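Long-range contacts in CocE/NonD family hydrolase (Staphylococcus aureus subsp. aureus COL, PDB 3III), which probably hydrolyses ester or amide bonds, as an alpha/beta-hydrolase related to X-Pro dipeptidyl-peptidases: residues A[116-121]-A[318-323]; A[402-407]-A[500-505]; A[430-435]-A[506-511]. All coordinates share one frame; numbering follows the deposited sequence. Where two conformers were deposited one is given.

How the interactions relate
Interaction 1 sits in the catalytic alpha/beta-hydrolase part of the chain, where the lead-in to strand 119-124 meets the residues that follow helix 306-319. Interactions 2 and 3 come later, in the C-terminal beta domain; their centres lie about 39 and 46 Å from that of interaction 1, with no touch. The last two are neighbours, centres about 11 Å apart, and their segments alternate along the chain. Strand 490-503 of one antiparallel sheet is followed, after a short loop, by strand 508-514 of another. L405 and F503 of interaction 2 pack on L509 and K431 of interaction 3, which joins the two sheets of this domain.

Interaction 1. Residues A[116-121]-A[318-323]; sequences NDYVVV and FYLKEE
K321, just past helix 306-319, reaches over to N116 and Y118 on the lead-in to strand 119-124, an inner strand of the alpha/beta-hydrolase sheet. Its side chain is extended beyond CG and carries the ammonium to the backbone carbonyl of N116. NZ donates to N116 O at 2.6 Å, and the approach is nearly straight on, with a C=O...N angle of 168°. D117 follows with positive phi (61°), and its CB lies 4.1 Å from K321 NZ. The carboxylate itself does not pair with this lysine: D117 OD2 stays 5.0 Å from K321 NZ, while OD1 forms a salt bridge with K63. The negative charge nearby may still favour the ammonium electrostatically.

On its way the lysine passes obliquely by the Y118 ring. K321 CE comes within 3.6 Å of Y118 CE2, and K321 CG lies 4.0 Å from Y118 OH. The same ring meets L320 at its edge, where L320 CD1 lies near the ring plane, 4.1 Å from Y118 CE1; these two side chains cross at about a right angle. The leucine methyl is thus on the CE1 side of the ring and the lysine CE on the CE2 side. The Y118 hydroxyl is hydrogen-bonded to D317 in the last turns of helix 306-319, and W113 meets the ring edge-to-face.

L320 continues inward to P68, K187 and A188, on strands 67-74 and 186-192 of the sheet, and its carbonyl accepts from N160 and N162. Tyrosine and leucine are thus buried while the lysine lies nearer the surface. A helix that follows strand 290-295 and is laid back over the central sheet, as 306-319 is here, is consistent with the final helix of the canonical alpha/beta-hydrolase fold.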
loop_
_atom_site.group_PDB
_atom_site.type_symbol
_atom_site.label_atom_id
_atom_site.label_comp_id
_atom_site.label_asym_id
_atom_site.label_seq_id
_atom_site.Cartn_x
_atom_site.Cartn_y
_atom_site.Cartn_z
ATOM N N ASN A 116 -24.695 4.927 12.602
ATOM C CA ASN A 116 -24.319 6.367 12.696
ATOM C C ASN A 116 -25.018 7.213 11.604
ATOM O O ASN A 116 -24.613 8.364 11.322
ATOM C CB ASN A 116 -22.798 6.502 12.614
ATOM C CG ASN A 116 -22.101 6.108 13.883
ATOM O OD1 ASN A 116 -21.326 5.125 13.965
ATOM N ND2 ASN A 116 -22.371 6.843 14.887
ATOM N N ASP A 117 -26.097 6.675 11.018
ATOM C CA ASP A 117 -26.907 7.370 10.011
ATOM C C ASP A 117 -26.128 7.739 8.780
ATOM O O ASP A 117 -26.238 8.875 8.262
ATOM C CB ASP A 117 -27.596 8.628 10.588
ATOM C CG ASP A 117 -28.478 8.285 11.813
ATOM O OD1 ASP A 117 -29.398 7.500 11.574
ATOM O OD2 ASP A 117 -28.235 8.770 12.962
ATOM N N TYR A 118 -25.414 6.751 8.270
ATOM C CA TYR A 118 -24.827 6.746 6.936
ATOM C C TYR A 118 -25.489 5.613 6.133
ATOM O O TYR A 118 -26.024 4.640 6.697
ATOM C CB TYR A 118 -23.332 6.453 6.943
ATOM C CG TYR A 118 -22.464 7.553 7.386
ATOM C CD1 TYR A 118 -21.808 8.375 6.453
ATOM C CD2 TYR A 118 -22.281 7.818 8.755
ATOM C CE1 TYR A 118 -21.008 9.412 6.872
ATOM C CE2 TYR A 118 -21.455 8.878 9.173
ATOM C CZ TYR A 118 -20.862 9.683 8.223
ATOM O OH TYR A 118 -20.060 10.687 8.624
ATOM N N VAL A 119 -25.470 5.748 4.834
ATOM C CA VAL A 119 -25.772 4.644 3.935
ATOM C C VAL A 119 -24.418 4.002 3.530
ATOM O O VAL A 119 -23.434 4.695 3.409
ATOM C CB VAL A 119 -26.593 5.110 2.699
ATOM C CG1 VAL A 119 -26.577 4.055 1.555
ATOM C CG2 VAL A 119 -28.026 5.473 3.106
ATOM N N VAL A 120 -24.364 2.662 3.406
ATOM C CA VAL A 120 -23.214 1.973 2.832
ATOM C C VAL A 120 -23.594 1.283 1.513
ATOM O O VAL A 120 -24.554 0.487 1.467
ATOM C CB VAL A 120 -22.536 0.982 3.824
ATOM C CG1 VAL A 120 -21.388 0.217 3.129
ATOM C CG2 VAL A 120 -21.981 1.722 5.119
ATOM N N VAL A 121 -22.842 1.582 0.438
ATOM C CA VAL A 121 -23.089 0.925 -0.866
ATOM C C VAL A 121 -21.879 0.107 -1.170
ATOM O O VAL A 121 -20.743 0.595 -1.073
ATOM C CB VAL A 121 -23.330 1.911 -2.035
ATOM C CG1 VAL A 121 -23.467 1.142 -3.355
ATOM C CG2 VAL A 121 -24.535 2.866 -1.761
ATOM N N PHE A 318 -17.440 15.628 8.872
ATOM C CA PHE A 318 -17.143 16.989 8.351
ATOM C C PHE A 318 -17.521 17.111 6.877
ATOM O O PHE A 318 -18.170 18.074 6.494
ATOM C CB PHE A 318 -15.673 17.332 8.557
ATOM C CG PHE A 318 -15.332 18.761 8.293
ATOM C CD1 PHE A 318 -15.392 19.690 9.307
ATOM C CD2 PHE A 318 -14.928 19.175 7.030
ATOM C CE1 PHE A 318 -15.083 21.078 9.074
ATOM C CE2 PHE A 318 -14.581 20.539 6.799
ATOM C CZ PHE A 318 -14.658 21.466 7.830
ATOM N N TYR A 319 -17.070 16.172 6.035
ATOM C CA TYR A 319 -17.204 16.318 4.576
ATOM C C TYR A 319 -18.523 15.809 4.002
ATOM O O TYR A 319 -18.991 16.378 3.021
ATOM C CB TYR A 319 -15.969 15.754 3.787
ATOM C CG TYR A 319 -14.769 16.619 3.987
ATOM C CD1 TYR A 319 -14.704 17.892 3.440
ATOM C CD2 TYR A 319 -13.757 16.226 4.840
ATOM C CE1 TYR A 319 -13.649 18.716 3.688
ATOM C CE2 TYR A 319 -12.696 17.036 5.094
ATOM C CZ TYR A 319 -12.639 18.293 4.524
ATOM O OH TYR A 319 -11.606 19.157 4.828
ATOM N N LEU A 320 -19.088 14.732 4.558
ATOM C CA LEU A 320 -20.303 14.166 4.017
ATOM C C LEU A 320 -21.550 14.645 4.761
ATOM O O LEU A 320 -22.596 14.787 4.139
ATOM C CB LEU A 320 -20.257 12.649 4.034
ATOM C CG LEU A 320 -19.061 11.998 3.342
ATOM C CD1 LEU A 320 -19.194 10.395 3.344
ATOM C CD2 LEU A 320 -18.938 12.492 1.871
ATOM N N LYS A 321 -21.457 14.874 6.081
ATOM C CA LYS A 321 -22.602 15.412 6.827
ATOM C C LYS A 321 -22.540 16.930 6.881
ATOM O O LYS A 321 -23.520 17.564 7.271
ATOM C CB LYS A 321 -22.681 14.853 8.262
ATOM C CG LYS A 321 -23.059 13.379 8.300
ATOM C CD LYS A 321 -23.331 12.882 9.680
ATOM C CE LYS A 321 -23.894 11.452 9.655
ATOM N NZ LYS A 321 -24.225 10.951 11.009
ATOM N N GLU A 322 -21.406 17.517 6.485
ATOM C CA GLU A 322 -21.218 18.961 6.577
ATOM C C GLU A 322 -21.395 19.514 7.981
ATOM O O GLU A 322 -21.954 20.568 8.199
ATOM C CB GLU A 322 -22.086 19.696 5.544
ATOM C CG GLU A 322 -21.821 19.144 4.151
ATOM C CD GLU A 322 -22.534 19.843 3.014
ATOM O OE1 GLU A 322 -22.866 21.021 3.121
ATOM O OE2 GLU A 322 -22.687 19.236 1.962
ATOM N N GLU A 323 -20.904 18.760 8.951
ATOM C CA GLU A 323 -20.962 19.136 10.351
ATOM C C GLU A 323 -19.730 19.963 10.701
ATOM O O GLU A 323 -18.610 19.711 10.209
ATOM C CB GLU A 323 -21.073 17.851 11.162
ATOM C CG GLU A 323 -21.107 17.974 12.625
ATOM C CD GLU A 323 -21.119 16.589 13.305
ATOM O OE1 GLU A 323 -21.696 15.610 12.730
ATOM O OE2 GLU A 323 -20.499 16.505 14.377
#

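Interaction 2. Residues A[402-407]-A[500-505]; sequences DTELVG and GTLFKQ
D402 and Q505 make the side-chain hydrogen bond of this contact: Q505 N donates to D402 OD1 at 2.8 Å, with a nearly straight angle of 165°, and D402 OD1 accepts through its anti lone pair, the one away from OD2. The D402 chi1 of -71° sets CG beside its own backbone N, and OD1 also lies close to CA and CB of K504. Four backbone bonds follow down the antiparallel pair of strands 403-406 and 500-503. T403 and F503 exchange two, with T403 N to F503 O and F503 N to T403 O both 2.8 Å; L405 and T501 exchange the other two, L405 N to T501 O being 3.0 Å. A water donates to L405 O and also bonds T501 OG1, a hydroxyl whose protein partner is R338. One residue beyond, at the V406-G500 pair, a CA-H...O contact runs from G500 CA to L405 O, 3.3 Å.

Packing differs on the two faces. With T403 and T501 lie L405 and F503, whose side chains cross at about a right angle, L405 CD1 being 3.9 Å from F503 CE2; F399 and L509 continue this buried layer. E404, L502 and V406 point the other way. There L502 CD1 lies 3.8 Å from E404 CG, while the E404 carboxylate is engaged by K347 and N560. V406 CG2 rests 3.9 Å from G500 CA, close packing against a residue that has no side chain.

The chemistry is therefore mainly that of the main chain: paired amides set the register, D402 closes the end where the strands give way to loop, and apolar contacts seal the buried face.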
loop_
_atom_site.group_PDB
_atom_site.type_symbol
_atom_site.label_atom_id
_atom_site.label_comp_id
_atom_site.label_asym_id
_atom_site.label_seq_id
_atom_site.Cartn_x
_atom_site.Cartn_y
_atom_site.Cartn_z
ATOM N N ASP A 402 20.239 9.256 20.408
ATOM C CA ASP A 402 18.941 8.908 19.857
ATOM C C ASP A 402 18.684 9.685 18.553
ATOM O O ASP A 402 18.787 10.903 18.542
ATOM C CB ASP A 402 17.849 9.259 20.844
ATOM C CG ASP A 402 17.811 8.348 22.076
ATOM O OD1 ASP A 402 18.619 7.422 22.246
ATOM O OD2 ASP A 402 16.897 8.584 22.867
ATOM N N THR A 403 18.367 8.966 17.470
ATOM C CA THR A 403 18.167 9.567 16.173
ATOM C C THR A 403 16.920 9.012 15.554
ATOM O O THR A 403 16.781 7.786 15.500
ATOM C CB THR A 403 19.361 9.234 15.269
ATOM O OG1 THR A 403 20.541 9.746 15.913
ATOM C CG2 THR A 403 19.221 9.813 13.848
ATOM N N GLU A 404 16.056 9.888 15.043
ATOM C CA GLU A 404 14.849 9.453 14.317
ATOM C C GLU A 404 15.004 9.622 12.814
ATOM O O GLU A 404 15.314 10.706 12.330
ATOM C CB GLU A 404 13.589 10.150 14.821
ATOM C CG GLU A 404 13.375 9.903 16.337
ATOM C CD GLU A 404 12.127 10.508 16.944
ATOM O OE1 GLU A 404 11.411 11.314 16.302
ATOM O OE2 GLU A 404 11.863 10.148 18.122
ATOM N N LEU A 405 14.781 8.526 12.093
ATOM C CA LEU A 405 14.810 8.496 10.648
ATOM C C LEU A 405 13.386 8.282 10.138
ATOM O O LEU A 405 12.794 7.232 10.339
ATOM C CB LEU A 405 15.697 7.361 10.140
ATOM C CG LEU A 405 17.171 7.441 10.566
ATOM C CD1 LEU A 405 17.884 6.436 9.708
ATOM C CD2 LEU A 405 17.768 8.840 10.436
ATOM N N VAL A 406 12.829 9.286 9.471
ATOM C CA VAL A 406 11.464 9.192 8.970
ATOM C C VAL A 406 11.398 9.721 7.562
ATOM O O VAL A 406 11.521 10.912 7.335
ATOM C CB VAL A 406 10.473 9.929 9.875
ATOM C CG1 VAL A 406 9.013 9.832 9.303
ATOM C CG2 VAL A 406 10.485 9.384 11.323
ATOM N N GLY A 407 11.120 8.833 6.630
ATOM C CA GLY A 407 11.051 9.174 5.247
ATOM C C GLY A 407 11.749 8.188 4.323
ATOM O O GLY A 407 11.929 6.985 4.669
ATOM N N GLY A 500 9.762 4.741 9.196
ATOM C CA GLY A 500 9.865 5.614 10.374
ATOM C C GLY A 500 10.343 4.840 11.562
ATOM O O GLY A 500 9.622 3.962 12.065
ATOM N N THR A 501 11.516 5.198 12.086
ATOM C CA THR A 501 12.192 4.367 13.068
ATOM C C THR A 501 13.086 5.189 13.960
ATOM O O THR A 501 13.750 6.123 13.465
ATOM C CB THR A 501 13.068 3.295 12.322
ATOM O OG1 THR A 501 12.350 2.858 11.164
ATOM C CG2 THR A 501 13.435 2.071 13.233
ATOM N N LEU A 502 13.071 4.876 15.255
ATOM C CA LEU A 502 14.010 5.409 16.239
ATOM C C LEU A 502 15.222 4.495 16.291
ATOM O O LEU A 502 15.060 3.238 16.382
ATOM C CB LEU A 502 13.387 5.368 17.642
ATOM C CG LEU A 502 14.196 5.763 18.872
ATOM C CD1 LEU A 502 14.680 7.230 18.744
ATOM C CD2 LEU A 502 13.251 5.549 20.113
ATOM N N PHE A 503 16.415 5.099 16.268
ATOM C CA PHE A 503 17.645 4.384 16.590
ATOM C C PHE A 503 18.139 5.030 17.859
ATOM O O PHE A 503 18.502 6.208 17.849
ATOM C CB PHE A 503 18.683 4.506 15.420
ATOM C CG PHE A 503 18.267 3.808 14.176
ATOM C CD1 PHE A 503 18.768 2.537 13.867
ATOM C CD2 PHE A 503 17.310 4.353 13.342
ATOM C CE1 PHE A 503 18.364 1.874 12.735
ATOM C CE2 PHE A 503 16.883 3.673 12.198
ATOM C CZ PHE A 503 17.393 2.442 11.899
ATOM N N LYS A 504 18.073 4.318 18.982
ATOM C CA LYS A 504 18.543 4.849 20.256
ATOM C C LYS A 504 20.052 4.883 20.302
ATOM O O LYS A 504 20.707 4.157 19.598
ATOM C CB LYS A 504 18.035 4.015 21.439
ATOM C CG LYS A 504 16.483 3.932 21.591
ATOM C CD LYS A 504 16.163 2.901 22.717
ATOM C CE LYS A 504 14.744 3.019 23.236
ATOM N NZ LYS A 504 14.567 2.125 24.453
ATOM N N GLN A 505 20.610 5.731 21.169
ATOM C CA GLN A 505 22.031 5.758 21.412
ATOM C C GLN A 505 22.499 4.352 21.675
ATOM O O GLN A 505 21.913 3.661 22.524
ATOM C CB GLN A 505 22.328 6.613 22.684
ATOM C CG GLN A 505 23.800 6.524 23.111
ATOM C CD GLN A 505 24.043 7.334 24.371
ATOM O OE1 GLN A 505 23.126 7.512 25.207
ATOM N NE2 GLN A 505 25.272 7.812 24.533
HETATM O O HOH W 1 13.414 4.497 9.332
#

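Interaction 3. Residues A[430-435]-A[506-511]; sequences KKLDRR and GETLEV
K431 and E507 form a salt bridge at the end of an antiparallel strand pair, 430-432 with 508-511, in one sheet of the C-terminal beta domain. K431 NZ donates to E507 OE1 at 2.8 Å, coming from above the carboxylate plane by 36°. The lysine chain bends at chi3 (100°), which turns CE in to 3.3 Å from E507 OE1. A water links K431 NZ to E507 OE2, and a second joins OE2 to R434 N.

The strands themselves are joined by backbone pairs: K430 with E510 and L432 with T508 each exchange two hydrogen bonds. On their face the side chains of K430 and E510 run side by side, K430 CD 3.6 Å from E510 OE1, and L432 CD2 lies 3.8 Å from the same oxygen. The charged ends of K430 and E510 are held elsewhere, K430 NZ by E438 and Q451, E510 OE2 by S394.

Further out, D339 and the carbonyl of L502 also grip K431 NZ, while the K504 amide donates to E507 OE1. At the turn, one water donates to D433 O and G506 O; T508 OG1, also hydrogen-bonded to T398 OG1, donates to this water, 2.6 Å from OG1 to the water oxygen.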
loop_
_atom_site.group_PDB
_atom_site.type_symbol
_atom_site.label_atom_id
_atom_site.label_comp_id
_atom_site.label_asym_id
_atom_site.label_seq_id
_atom_site.Cartn_x
_atom_site.Cartn_y
_atom_site.Cartn_z
ATOM N N LYS A 430 18.421 -2.499 8.271
ATOM C CA LYS A 430 18.103 -3.243 9.519
ATOM C C LYS A 430 18.514 -2.364 10.713
ATOM O O LYS A 430 19.385 -1.486 10.583
ATOM C CB LYS A 430 18.883 -4.568 9.590
ATOM C CG LYS A 430 18.555 -5.539 8.511
ATOM C CD LYS A 430 19.304 -6.843 8.587
ATOM C CE LYS A 430 18.718 -7.821 7.560
ATOM N NZ LYS A 430 17.311 -8.253 7.867
ATOM N N LYS A 431 17.887 -2.618 11.858
ATOM C CA LYS A 431 18.266 -2.031 13.124
ATOM C C LYS A 431 18.738 -3.144 13.994
ATOM O O LYS A 431 18.077 -4.214 14.024
ATOM C CB LYS A 431 17.087 -1.364 13.820
ATOM C CG LYS A 431 17.565 -0.694 15.153
ATOM C CD LYS A 431 16.584 0.282 15.747
ATOM C CE LYS A 431 15.769 -0.257 16.876
ATOM N NZ LYS A 431 15.152 0.764 17.759
ATOM N N LEU A 432 19.880 -2.924 14.673
ATOM C CA LEU A 432 20.441 -3.880 15.575
ATOM C C LEU A 432 20.455 -3.230 16.961
ATOM O O LEU A 432 20.786 -2.041 17.089
ATOM C CB LEU A 432 21.861 -4.288 15.187
ATOM C CG LEU A 432 22.217 -4.627 13.741
ATOM C CD1 LEU A 432 23.674 -5.127 13.687
ATOM C CD2 LEU A 432 21.263 -5.689 13.239
ATOM N N ASP A 433 20.079 -4.000 17.979
ATOM C CA ASP A 433 19.884 -3.409 19.303
ATOM C C ASP A 433 21.272 -3.277 19.927
ATOM O O ASP A 433 22.258 -3.592 19.272
ATOM C CB ASP A 433 18.904 -4.195 20.195
ATOM C CG ASP A 433 19.314 -5.614 20.429
ATOM O OD1 ASP A 433 20.526 -5.940 20.363
ATOM O OD2 ASP A 433 18.395 -6.426 20.692
ATOM N N ARG A 434 21.333 -2.822 21.176
ATOM C CA ARG A 434 22.604 -2.628 21.855
ATOM C C ARG A 434 23.358 -3.922 22.128
ATOM O O ARG A 434 24.512 -3.864 22.425
ATOM C CB ARG A 434 22.410 -1.891 23.146
ATOM C CG ARG A 434 21.930 -0.479 22.963
ATOM C CD ARG A 434 21.187 -0.030 24.207
ATOM N NE ARG A 434 20.962 1.413 24.152
ATOM C CZ ARG A 434 19.983 2.026 24.768
ATOM N NH1 ARG A 434 19.124 1.329 25.510
ATOM N NH2 ARG A 434 19.863 3.332 24.649
ATOM N N ARG A 435 22.689 -5.071 22.064
ATOM C CA ARG A 435 23.384 -6.351 22.164
ATOM C C ARG A 435 23.915 -6.816 20.804
ATOM O O ARG A 435 24.646 -7.796 20.754
ATOM C CB ARG A 435 22.462 -7.433 22.718
ATOM C CG ARG A 435 22.426 -7.513 24.243
ATOM C CD ARG A 435 21.064 -7.183 24.824
ATOM N NE ARG A 435 21.002 -5.823 25.350
ATOM C CZ ARG A 435 20.168 -4.875 24.908
ATOM N NH1 ARG A 435 20.184 -3.670 25.473
ATOM N NH2 ARG A 435 19.307 -5.137 23.927
ATOM N N GLY A 506 23.553 3.920 20.970
ATOM C CA GLY A 506 24.055 2.559 21.127
ATOM C C GLY A 506 23.491 1.546 20.165
ATOM O O GLY A 506 24.019 0.430 20.026
ATOM N N GLU A 507 22.397 1.901 19.491
ATOM C CA GLU A 507 21.812 1.017 18.493
ATOM C C GLU A 507 22.482 1.251 17.141
ATOM O O GLU A 507 23.109 2.276 16.941
ATOM C CB GLU A 507 20.284 1.203 18.435
ATOM C CG GLU A 507 19.596 0.695 19.742
ATOM C CD GLU A 507 18.074 0.622 19.703
ATOM O OE1 GLU A 507 17.396 1.539 19.185
ATOM O OE2 GLU A 507 17.551 -0.378 20.259
ATOM N N THR A 508 22.315 0.310 16.216
ATOM C CA THR A 508 23.031 0.329 14.933
ATOM C C THR A 508 22.108 0.258 13.747
ATOM O O THR A 508 21.161 -0.500 13.758
ATOM C CB THR A 508 23.932 -0.886 14.918
ATOM O OG1 THR A 508 24.847 -0.755 16.025
ATOM C CG2 THR A 508 24.739 -1.037 13.554
ATOM N N LEU A 509 22.416 1.004 12.705
ATOM C CA LEU A 509 21.767 0.842 11.419
ATOM C C LEU A 509 22.700 0.063 10.557
ATOM O O LEU A 509 23.948 0.309 10.531
ATOM C CB LEU A 509 21.473 2.232 10.809
ATOM C CG LEU A 509 20.866 2.249 9.399
ATOM C CD1 LEU A 509 20.043 3.563 9.149
ATOM C CD2 LEU A 509 21.914 2.064 8.321
ATOM N N GLU A 510 22.131 -0.890 9.848
ATOM C CA GLU A 510 22.893 -1.750 8.958
ATOM C C GLU A 510 22.273 -1.736 7.577
ATOM O O GLU A 510 21.072 -1.972 7.420
ATOM C CB GLU A 510 22.931 -3.170 9.476
ATOM C CG GLU A 510 23.813 -4.121 8.652
ATOM C CD GLU A 510 23.729 -5.559 9.169
ATOM O OE1 GLU A 510 22.655 -5.969 9.685
ATOM O OE2 GLU A 510 24.732 -6.275 9.070
ATOM N N VAL A 511 23.094 -1.421 6.584
ATOM C CA VAL A 511 22.730 -1.601 5.204
ATOM C C VAL A 511 23.191 -2.991 4.770
ATOM O O VAL A 511 24.344 -3.337 4.978
ATOM C CB VAL A 511 23.478 -0.603 4.294
ATOM C CG1 VAL A 511 23.326 -1.047 2.838
ATOM C CG2 VAL A 511 22.962 0.753 4.486
HETATM O O HOH W 2 14.977 -0.624 20.614
HETATM O O HOH W 3 24.243 -2.046 18.192
HETATM O O HOH W 4 18.962 -1.614 22.132
#